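Local coordinates for o-succinylbenzoate synthase (Synechococcus elongatus, PDB 2OZT), which catalyses the dehydration of 2-succinyl-6-hydroxy-2,4-cyclohexadiene-1-carboxylate to 2-succinylbenzoate, a step on the pathway to phylloquinone, with the help of a divalent metal cation, at residues Gly70-Pro74 against Glu75-Thr79; Asp253-Ser256 against Leu257-Arg261; Thr281-Phe284 against His285-Thr289; Pro307-Thr311 against Leu312-Glu316. All coordinates share one frame; numbering follows the deposited sequence.

Interaction 1 (Gly70-Pro74 against Glu75-Thr79); sequences GHLTP and EIMAT
T73 and I76 meet at the start of a short helix, where the threonine is the N-cap. Its OG1 lies between the backbone N and the carbonyl carbon (chi1 60°), a rotation that turns the hydroxyl to the first helical turn, where it accepts from I76 N at 3.0 Å in a nearly straight bond (165°). P74 suits the first helical position because its ring has no N-H to leave without an acceptor. The side chain of I76 then runs back over the strand. CB and CG1 pass beside the threonine hydroxyl, with CG1 3.4 Å from T73 OG1; the branch CG2 turns to L72 CD2, 4.0 Å away; and the tip CD1 comes to 3.1 Å from H71 O and lies over one face of the H71 ring, 4.1 Å from its centroid, a CH-pi contact. The first torsion of E75 (chi1 49°) puts CG 3.1 Å from T73 OG1, and the bend at the second folds the carboxylate back alongside T73 CB and P74 CD. With an alanine at T73, I76 N would probably lose its side-chain capping acceptor, and the first turn would be less firmly fixed. Behind this, the selenomethionine M77 reaches W95 of helix 85-97, which L72 also touches. The whole is a strand-to-helix junction closed by a threonine N-cap, at the edge of the antiparallel sheet of the enolase-type N-terminal domain.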
loop_
_atom_site.group_PDB
_atom_site.type_symbol
_atom_site.label_atom_id
_atom_site.label_comp_id
_atom_site.label_asym_id
_atom_site.label_seq_id
_atom_site.Cartn_x
_atom_site.Cartn_y
_atom_site.Cartn_z
ATOM N N GLY A 70 2.496 -3.062 30.827
ATOM C CA GLY A 70 1.123 -3.545 30.787
ATOM C C GLY A 70 0.059 -2.457 30.690
ATOM O O GLY A 70 -1.120 -2.757 30.473
ATOM N N HIS A 71 0.471 -1.204 30.863
ATOM C CA HIS A 71 -0.446 -0.064 30.718
ATOM C C HIS A 71 0.152 0.944 29.738
ATOM O O HIS A 71 1.292 1.405 29.923
ATOM C CB HIS A 71 -0.671 0.604 32.071
ATOM C CG HIS A 71 0.490 1.437 32.514
ATOM N ND1 HIS A 71 1.740 0.903 32.756
ATOM C CD2 HIS A 71 0.607 2.769 32.717
ATOM C CE1 HIS A 71 2.571 1.871 33.099
ATOM N NE2 HIS A 71 1.908 3.013 33.085
ATOM N N LEU A 72 -0.630 1.324 28.737
ATOM C CA LEU A 72 -0.151 2.225 27.703
ATOM C C LEU A 72 -0.538 3.677 27.975
ATOM O O LEU A 72 -1.635 3.961 28.467
ATOM C CB LEU A 72 -0.715 1.821 26.327
ATOM C CG LEU A 72 -0.285 0.494 25.698
ATOM C CD1 LEU A 72 -1.168 0.217 24.477
ATOM C CD2 LEU A 72 1.186 0.526 25.311
ATOM N N THR A 73 0.358 4.567 27.585
ATOM C CA THR A 73 0.125 6.016 27.591
ATOM C C THR A 73 0.770 6.522 26.315
ATOM O O THR A 73 1.593 5.822 25.751
ATOM C CB THR A 73 0.866 6.691 28.779
ATOM O OG1 THR A 73 2.271 6.448 28.655
ATOM C CG2 THR A 73 0.364 6.163 30.127
ATOM N N PRO A 74 0.436 7.752 25.865
ATOM C CA PRO A 74 1.126 8.395 24.732
ATOM C C PRO A 74 2.647 8.455 24.874
ATOM O O PRO A 74 3.378 8.215 23.891
ATOM C CB PRO A 74 0.508 9.804 24.708
ATOM C CG PRO A 74 -0.860 9.588 25.276
ATOM C CD PRO A 74 -0.684 8.577 26.356
ATOM N N GLU A 75 3.131 8.746 26.078
ATOM C CA GLU A 75 4.572 8.773 26.312
ATOM C C GLU A 75 5.223 7.377 26.164
ATOM O O GLU A 75 6.297 7.247 25.556
ATOM C CB GLU A 75 4.907 9.439 27.659
ATOM C CG GLU A 75 4.110 8.949 28.868
ATOM C CD GLU A 75 2.822 9.749 29.204
ATOM O OE1 GLU A 75 2.046 10.127 28.284
ATOM O OE2 GLU A 75 2.569 9.959 30.424
ATOM N N ILE A 76 4.558 6.334 26.664
ATOM C CA ILE A 76 5.034 4.956 26.418
ATOM C C ILE A 76 5.044 4.642 24.904
ATOM O O ILE A 76 6.030 4.103 24.365
ATOM C CB ILE A 76 4.223 3.928 27.231
ATOM C CG1 ILE A 76 4.644 4.004 28.715
ATOM C CG2 ILE A 76 4.394 2.483 26.673
ATOM C CD1 ILE A 76 3.705 3.318 29.650
HETATM N N MSE A 77 3.984 5.011 24.202
HETATM C CA MSE A 77 3.947 4.740 22.757
HETATM C C MSE A 77 4.977 5.536 21.963
HETATM O O MSE A 77 5.441 5.085 20.914
HETATM C CB MSE A 77 2.543 4.888 22.193
HETATM C CG MSE A 77 1.636 3.754 22.660
HETATM SE SE MSE A 77 -0.149 3.953 22.011
HETATM C CE MSE A 77 -0.498 5.746 22.719
ATOM N N ALA A 78 5.390 6.688 22.498
ATOM C CA ALA A 78 6.463 7.467 21.880
ATOM C C ALA A 78 7.822 6.772 21.957
ATOM O O ALA A 78 8.738 7.135 21.213
ATOM C CB ALA A 78 6.518 8.897 22.471
ATOM N N THR A 79 7.946 5.736 22.792
ATOM C CA THR A 79 9.213 4.999 22.905
ATOM C C THR A 79 9.330 3.943 21.799
ATOM O O THR A 79 10.391 3.347 21.620
ATOM C CB THR A 79 9.416 4.326 24.285
ATOM O OG1 THR A 79 8.449 3.289 24.477
ATOM C CG2 THR A 79 9.284 5.347 25.408
#

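Interaction 2 (Asp253-Ser256 against Leu257-Arg261); sequences DSLS and LLLRR
L255 and L259 stand one turn apart on helix 252-260, an alpha-helix of the barrel domain common to the enolase superfamily. Four i to i+4 backbone bonds carry the turn: L257 N to D253 O, L258 N to S254 O, L259 N to L255 O at 2.9 Å, and R260 N to S256 O. The apolar contacts belong to the leucines. L259 directs its CD1 at L255 CG, 4.1 Å away, the two side chains crossing at a slant, while its own CG rests 3.3 Å from L255 O. L258 lays CG and CD1 alongside S254 O and meets V230 and Q231 of helix 227-235. Leucine suits these places because L255 and L259 also pack on F270 and L268 of strand 268-270, so this side of the helix faces the barrel wall. Polar groups serve the other side. S256 OG, beside its own backbone N (chi1 -65°), is hydrogen-bonded to W290 NE1, at the end of helix 277-290. R260 is extended from CG to NE, and its long aliphatic part passes S256 O, with CG 3.3 Å from that oxygen; the guanidinium then folds back over it, NH1 coming to 3.8 Å from S256 CB. A water joins the two ends of this turn: it donates to D253 O at 2.7 Å and accepts from R260 NH1 at 3.1 Å, in the plane of the guanidinium.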
loop_
_atom_site.group_PDB
_atom_site.type_symbol
_atom_site.label_atom_id
_atom_site.label_comp_id
_atom_site.label_asym_id
_atom_site.label_seq_id
_atom_site.Cartn_x
_atom_site.Cartn_y
_atom_site.Cartn_z
ATOM N N ASP A 253 0.156 10.200 11.687
ATOM C CA ASP A 253 0.403 11.645 11.885
ATOM C C ASP A 253 1.648 12.092 11.157
ATOM O O ASP A 253 1.772 13.264 10.766
ATOM C CB ASP A 253 0.515 12.008 13.365
ATOM C CG ASP A 253 -0.818 12.067 14.065
ATOM O OD1 ASP A 253 -1.881 12.055 13.407
ATOM O OD2 ASP A 253 -0.793 12.130 15.329
ATOM N N SER A 254 2.587 11.171 10.906
ATOM C CA SER A 254 3.789 11.539 10.134
ATOM C C SER A 254 3.481 11.838 8.647
ATOM O O SER A 254 4.154 12.671 8.048
ATOM C CB SER A 254 4.857 10.453 10.221
ATOM O OG SER A 254 5.340 10.309 11.553
ATOM N N LEU A 255 2.457 11.202 8.082
ATOM C CA LEU A 255 2.111 11.539 6.685
ATOM C C LEU A 255 1.474 12.921 6.689
ATOM O O LEU A 255 1.797 13.759 5.887
ATOM C CB LEU A 255 1.132 10.487 6.154
ATOM C CG LEU A 255 0.872 10.726 4.664
ATOM C CD1 LEU A 255 2.109 10.498 3.767
ATOM C CD2 LEU A 255 -0.240 9.825 4.211
ATOM N N SER A 256 0.602 13.189 7.643
ATOM C CA SER A 256 -0.020 14.513 7.679
ATOM C C SER A 256 1.012 15.625 7.851
ATOM O O SER A 256 0.863 16.707 7.272
ATOM C CB SER A 256 -1.011 14.577 8.846
ATOM O OG SER A 256 -2.070 13.668 8.630
ATOM N N LEU A 257 2.009 15.381 8.710
ATOM C CA LEU A 257 3.106 16.338 8.863
ATOM C C LEU A 257 3.851 16.570 7.552
ATOM O O LEU A 257 4.114 17.733 7.189
ATOM C CB LEU A 257 4.051 15.864 9.972
ATOM C CG LEU A 257 5.186 16.841 10.279
ATOM C CD1 LEU A 257 4.574 18.163 10.744
ATOM C CD2 LEU A 257 5.971 16.198 11.409
ATOM N N LEU A 258 4.183 15.495 6.835
ATOM C CA LEU A 258 4.836 15.627 5.539
ATOM C C LEU A 258 3.993 16.439 4.573
ATOM O O LEU A 258 4.520 17.260 3.823
ATOM C CB LEU A 258 5.152 14.241 4.945
ATOM C CG LEU A 258 6.389 13.528 5.472
ATOM C CD1 LEU A 258 6.370 12.048 5.153
ATOM C CD2 LEU A 258 7.644 14.205 4.893
ATOM N N LEU A 259 2.684 16.210 4.578
ATOM C CA LEU A 259 1.758 16.939 3.701
ATOM C C LEU A 259 1.680 18.426 4.039
ATOM O O LEU A 259 1.505 19.249 3.142
ATOM C CB LEU A 259 0.362 16.314 3.744
ATOM C CG LEU A 259 0.285 14.914 3.140
ATOM C CD1 LEU A 259 -0.994 14.182 3.530
ATOM C CD2 LEU A 259 0.376 15.043 1.591
ATOM N N ARG A 260 1.727 18.751 5.331
ATOM C CA ARG A 260 1.751 20.162 5.765
ATOM C C ARG A 260 3.028 20.824 5.286
ATOM O O ARG A 260 3.038 22.047 5.012
ATOM C CB ARG A 260 1.604 20.258 7.276
ATOM C CG ARG A 260 0.207 19.937 7.736
ATOM C CD ARG A 260 -0.075 20.321 9.184
ATOM N NE ARG A 260 -1.351 19.706 9.540
ATOM C CZ ARG A 260 -1.472 18.546 10.179
ATOM N NH1 ARG A 260 -0.391 17.882 10.592
ATOM N NH2 ARG A 260 -2.677 18.064 10.428
ATOM N N ARG A 261 4.098 20.034 5.206
ATOM C CA ARG A 261 5.368 20.424 4.599
ATOM C C ARG A 261 5.356 20.117 3.064
ATOM O O ARG A 261 4.369 20.406 2.383
ATOM C CB ARG A 261 6.539 19.775 5.382
ATOM C CG ARG A 261 6.490 20.078 6.899
ATOM C CD ARG A 261 7.521 19.279 7.699
ATOM N NE ARG A 261 7.576 19.689 9.112
ATOM C CZ ARG A 261 8.181 18.990 10.077
ATOM N NH1 ARG A 261 8.767 17.815 9.821
ATOM N NH2 ARG A 261 8.180 19.454 11.323
HETATM O O HOH W 1 0.696 15.397 12.085
#

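Interaction 3 (Thr281-Phe284 against His285-Thr289); sequences TAIF and HLLET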
loop_
_atom_site.group_PDB
_atom_site.type_symbol
_atom_site.label_atom_id
_atom_site.label_comp_id
_atom_site.label_asym_id
_atom_site.label_seq_id
_atom_site.Cartn_x
_atom_site.Cartn_y
_atom_site.Cartn_z
ATOM N N THR A 281 -9.620 -1.268 7.774
ATOM C CA THR A 281 -10.676 -0.379 8.247
ATOM C C THR A 281 -10.071 0.872 8.868
ATOM O O THR A 281 -10.574 1.977 8.640
ATOM C CB THR A 281 -11.615 -1.085 9.236
ATOM O OG1 THR A 281 -12.091 -2.290 8.646
ATOM C CG2 THR A 281 -12.852 -0.200 9.500
ATOM N N ALA A 282 -8.981 0.720 9.605
ATOM C CA ALA A 282 -8.260 1.857 10.132
ATOM C C ALA A 282 -7.780 2.799 9.025
ATOM O O ALA A 282 -7.808 4.026 9.180
ATOM C CB ALA A 282 -7.067 1.396 10.940
ATOM N N ILE A 283 -7.296 2.228 7.917
ATOM C CA ILE A 283 -6.837 3.055 6.823
ATOM C C ILE A 283 -8.011 3.794 6.170
ATOM O O ILE A 283 -7.905 4.990 5.894
ATOM C CB ILE A 283 -6.071 2.191 5.782
ATOM C CG1 ILE A 283 -4.772 1.674 6.397
ATOM C CG2 ILE A 283 -5.744 3.037 4.544
ATOM C CD1 ILE A 283 -4.084 0.537 5.525
ATOM N N PHE A 284 -9.098 3.073 5.887
ATOM C CA PHE A 284 -10.281 3.770 5.356
ATOM C C PHE A 284 -10.756 4.898 6.299
ATOM O O PHE A 284 -11.224 5.936 5.802
ATOM C CB PHE A 284 -11.410 2.808 4.994
ATOM C CG PHE A 284 -11.237 2.186 3.622
ATOM C CD1 PHE A 284 -10.144 1.363 3.344
ATOM C CD2 PHE A 284 -12.179 2.418 2.629
ATOM C CE1 PHE A 284 -9.989 0.797 2.065
ATOM C CE2 PHE A 284 -12.053 1.857 1.390
ATOM C CZ PHE A 284 -10.967 1.038 1.082
ATOM N N HIS A 285 -10.654 4.724 7.621
ATOM C CA HIS A 285 -10.986 5.831 8.521
ATOM C C HIS A 285 -10.044 7.011 8.265
ATOM O O HIS A 285 -10.470 8.174 8.237
ATOM C CB HIS A 285 -10.845 5.323 9.968
ATOM C CG HIS A 285 -10.843 6.405 11.014
ATOM N ND1 HIS A 285 -11.932 7.216 11.248
ATOM C CD2 HIS A 285 -9.879 6.816 11.874
ATOM C CE1 HIS A 285 -11.641 8.083 12.202
ATOM N NE2 HIS A 285 -10.407 7.856 12.608
ATOM N N LEU A 286 -8.743 6.736 8.173
ATOM C CA LEU A 286 -7.798 7.813 7.912
ATOM C C LEU A 286 -8.083 8.528 6.563
ATOM O O LEU A 286 -7.877 9.729 6.434
ATOM C CB LEU A 286 -6.367 7.254 7.889
ATOM C CG LEU A 286 -5.862 6.844 9.296
ATOM C CD1 LEU A 286 -4.682 5.895 9.192
ATOM C CD2 LEU A 286 -5.457 8.110 10.057
ATOM N N LEU A 287 -8.541 7.771 5.567
ATOM C CA LEU A 287 -8.890 8.373 4.288
ATOM C C LEU A 287 -10.040 9.369 4.376
ATOM O O LEU A 287 -10.210 10.185 3.474
ATOM C CB LEU A 287 -9.215 7.277 3.272
ATOM C CG LEU A 287 -8.021 6.328 2.891
ATOM C CD1 LEU A 287 -8.441 5.255 1.915
ATOM C CD2 LEU A 287 -6.851 7.132 2.331
ATOM N N GLU A 288 -10.847 9.312 5.444
ATOM C CA GLU A 288 -11.897 10.347 5.608
ATOM C C GLU A 288 -11.236 11.714 5.848
ATOM O O GLU A 288 -11.832 12.742 5.514
ATOM C CB GLU A 288 -12.823 10.031 6.776
ATOM C CG GLU A 288 -13.735 8.808 6.597
ATOM C CD GLU A 288 -14.802 9.078 5.561
ATOM O OE1 GLU A 288 -15.617 10.012 5.766
ATOM O OE2 GLU A 288 -14.823 8.391 4.529
ATOM N N THR A 289 -10.050 11.713 6.441
ATOM C CA THR A 289 -9.262 12.950 6.586
ATOM C C THR A 289 -8.462 13.268 5.310
ATOM O O THR A 289 -8.569 14.375 4.782
ATOM C CB THR A 289 -8.384 12.888 7.817
ATOM O OG1 THR A 289 -9.230 12.854 9.003
ATOM C CG2 THR A 289 -7.425 14.110 7.875
HETATM O O HOH W 2 -13.366 6.199 4.118
#
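F284 and L287 lean together on one side of helix 277-290, L287 CD1 standing over one face of the phenyl ring, though loosely: the nearest side-chain atoms, F284 CD1 and L287 CD1, are 4.5 Å apart. Both side chains leave the helix with CG beside the backbone N, the shared rotation that turns them to the same side, and both continue onto L296. One turn back, I283 presents its branch CG2 to L287 CG at 4.3 Å, while the same CG sits 3.3 Å from I283 O. L287 therefore fills the corner between an isoleucine and a phenylalanine, where a branched, flexible leucine fits well; an alanine here would probably leave I283 CG2 and one face of the F284 ring without the methyl-bearing neighbour that lies beside both. L286 lies along another line of the helix, its CG 3.4 Å from A282 O, and touches T246. H285 swings its ring away from this turn, CG being anti to the backbone N (chi1 167°), and stacks with Y103. The backbone bonds are regular up to L287 N, which donates to I283 O. E288 N then turns mainly to H285 O, 3.0 Å away, in an i to i+3 bond, and its bond to F284 O is weak at 3.4 Å. The F284 carbonyl, thus lightly used, takes a water that donates to F284 O and to E288 OE2, each at 2.7 Å. The chemistry is divided: hydrocarbon contacts fill the buried side, and where the helical bonding changes to i to i+3, the F284 carbonyl gains a water that also donates to the E288 carboxylate, itself salt-bridged to R106.

Interaction 4 (Pro307-Thr311 against Leu312-Glu316); sequences PLLTT and LTAYE
L309 and Y315 come together where a loop enters helix 312-320 through a threonine N-cap, T311. The tight part is a CH-pi contact: L309 CD1 lies over one face of the tyrosine ring, 3.6 Å from its centroid and only 15° off the ring normal. L309 CB reaches the same ring at CE1, 3.5 Å away, so the leucine spans the phenol with both its root and its tip. Its other methyl, CD2, rests on A314 CB at 3.9 Å. The small alanine suits this spot, as its CB also sits close to T311 OG1. At the ring edge, near its plane, T311 O approaches Y315 CD1. Y44 of strand 42-47 also meets this ring, the two planes at about 25°. The cap is looser. A first torsion of 66° swings the T311 hydroxyl over the start of the helix, where OG1 accepts from A314 N at 3.1 Å, while T311 O takes only a weak bond from the same N-H, which is therefore shared between two oxygens. T313, exposed, brings its hydroxyl toward that of T311, as suits a short polar residue at the outer side of a helix start. The tyrosine's hydroxyl end is shared: T281 of helix 277-290 packs against it, and a water donates to L309 O at 2.8 Å and lies 2.9 Å from Y315 OH, in the plane of the ring.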
loop_
_atom_site.group_PDB
_atom_site.type_symbol
_atom_site.label_atom_id
_atom_site.label_comp_id
_atom_site.label_asym_id
_atom_site.label_seq_id
_atom_site.Cartn_x
_atom_site.Cartn_y
_atom_site.Cartn_z
ATOM N N PRO A 307 -12.920 -7.732 4.301
ATOM C CA PRO A 307 -14.040 -6.796 4.304
ATOM C C PRO A 307 -13.976 -5.826 5.487
ATOM O O PRO A 307 -13.612 -6.216 6.609
ATOM C CB PRO A 307 -15.260 -7.729 4.406
ATOM C CG PRO A 307 -14.748 -9.029 3.748
ATOM C CD PRO A 307 -13.362 -9.142 4.290
ATOM N N LEU A 308 -14.297 -4.563 5.228
ATOM C CA LEU A 308 -14.247 -3.571 6.291
ATOM C C LEU A 308 -15.196 -3.925 7.432
ATOM O O LEU A 308 -16.293 -4.472 7.192
ATOM C CB LEU A 308 -14.525 -2.164 5.767
ATOM C CG LEU A 308 -13.680 -1.722 4.566
ATOM C CD1 LEU A 308 -13.929 -0.266 4.327
ATOM C CD2 LEU A 308 -12.180 -1.982 4.801
ATOM N N LEU A 309 -14.768 -3.607 8.643
ATOM C CA LEU A 309 -15.505 -3.925 9.857
ATOM C C LEU A 309 -16.488 -2.813 10.193
ATOM O O LEU A 309 -16.093 -1.670 10.381
ATOM C CB LEU A 309 -14.509 -4.128 10.990
ATOM C CG LEU A 309 -13.533 -5.292 10.731
ATOM C CD1 LEU A 309 -12.375 -5.205 11.710
ATOM C CD2 LEU A 309 -14.214 -6.615 10.877
ATOM N N THR A 310 -17.773 -3.172 10.280
ATOM C CA THR A 310 -18.855 -2.178 10.410
ATOM C C THR A 310 -19.530 -2.169 11.790
ATOM O O THR A 310 -20.370 -1.305 12.066
ATOM C CB THR A 310 -19.922 -2.347 9.301
ATOM O OG1 THR A 310 -20.575 -3.611 9.451
ATOM C CG2 THR A 310 -19.301 -2.263 7.906
ATOM N N THR A 311 -19.167 -3.126 12.639
ATOM C CA THR A 311 -19.734 -3.238 13.978
ATOM C C THR A 311 -18.638 -3.552 14.986
ATOM O O THR A 311 -17.627 -4.156 14.642
ATOM C CB THR A 311 -20.818 -4.356 14.068
ATOM O OG1 THR A 311 -20.201 -5.632 13.853
ATOM C CG2 THR A 311 -21.946 -4.150 13.052
ATOM N N LEU A 312 -18.832 -3.137 16.229
ATOM C CA LEU A 312 -17.889 -3.468 17.294
ATOM C C LEU A 312 -17.827 -4.984 17.556
ATOM O O LEU A 312 -16.748 -5.540 17.789
ATOM C CB LEU A 312 -18.225 -2.696 18.571
ATOM C CG LEU A 312 -17.273 -2.688 19.774
ATOM C CD1 LEU A 312 -15.786 -2.636 19.408
ATOM C CD2 LEU A 312 -17.626 -1.508 20.669
ATOM N N THR A 313 -18.969 -5.660 17.483
ATOM C CA THR A 313 -18.983 -7.116 17.642
ATOM C C THR A 313 -18.147 -7.838 16.583
ATOM O O THR A 313 -17.568 -8.895 16.863
ATOM C CB THR A 313 -20.413 -7.669 17.599
ATOM O OG1 THR A 313 -21.015 -7.322 16.349
ATOM C CG2 THR A 313 -21.222 -7.096 18.736
ATOM N N ALA A 314 -18.080 -7.274 15.374
ATOM C CA ALA A 314 -17.261 -7.867 14.312
ATOM C C ALA A 314 -15.781 -7.884 14.699
ATOM O O ALA A 314 -15.068 -8.859 14.397
ATOM C CB ALA A 314 -17.437 -7.130 12.994
ATOM N N TYR A 315 -15.319 -6.823 15.360
ATOM C CA TYR A 315 -13.954 -6.805 15.879
ATOM C C TYR A 315 -13.805 -7.879 16.946
ATOM O O TYR A 315 -12.809 -8.610 16.962
ATOM C CB TYR A 315 -13.606 -5.464 16.516
ATOM C CG TYR A 315 -13.317 -4.347 15.524
ATOM C CD1 TYR A 315 -14.344 -3.579 14.989
ATOM C CD2 TYR A 315 -12.014 -4.017 15.195
ATOM C CE1 TYR A 315 -14.093 -2.537 14.100
ATOM C CE2 TYR A 315 -11.740 -2.973 14.310
ATOM C CZ TYR A 315 -12.781 -2.237 13.759
ATOM O OH TYR A 315 -12.529 -1.188 12.883
ATOM N N GLU A 316 -14.777 -7.932 17.862
ATOM C CA GLU A 316 -14.710 -8.905 18.954
ATOM C C GLU A 316 -14.702 -10.345 18.445
ATOM O O GLU A 316 -13.949 -11.166 18.978
ATOM C CB GLU A 316 -15.824 -8.682 19.974
ATOM C CG GLU A 316 -15.577 -7.462 20.899
ATOM C CD GLU A 316 -14.572 -7.710 22.060
ATOM O OE1 GLU A 316 -13.417 -8.213 21.854
ATOM O OE2 GLU A 316 -14.940 -7.364 23.212
HETATM O O HOH W 3 -14.958 0.173 12.201
#

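The four interactions follow one another along the chain. Interaction 1 belongs to the N-terminal domain, its centre about 22 to 26 Å from those of the other three, and touches none of them; interactions 2 and 3 lie on successive helices of the barrel domain, 252-260 and 277-290, their centres about 15 Å apart. Interactions 3 and 4, with centres also about 15 Å apart, touch directly: T281 OG1 and L309 N are 3.0 Å apart in a probable hydrogen bond. The C-terminal segment is thus fastened to the barrel, while E316, bonded to R34 and Y44, ties it to the N-terminal sheet. Interaction 3 lies nearest the active site, I283 being about 7 Å from K245, the predicted proton acceptor, between side chains.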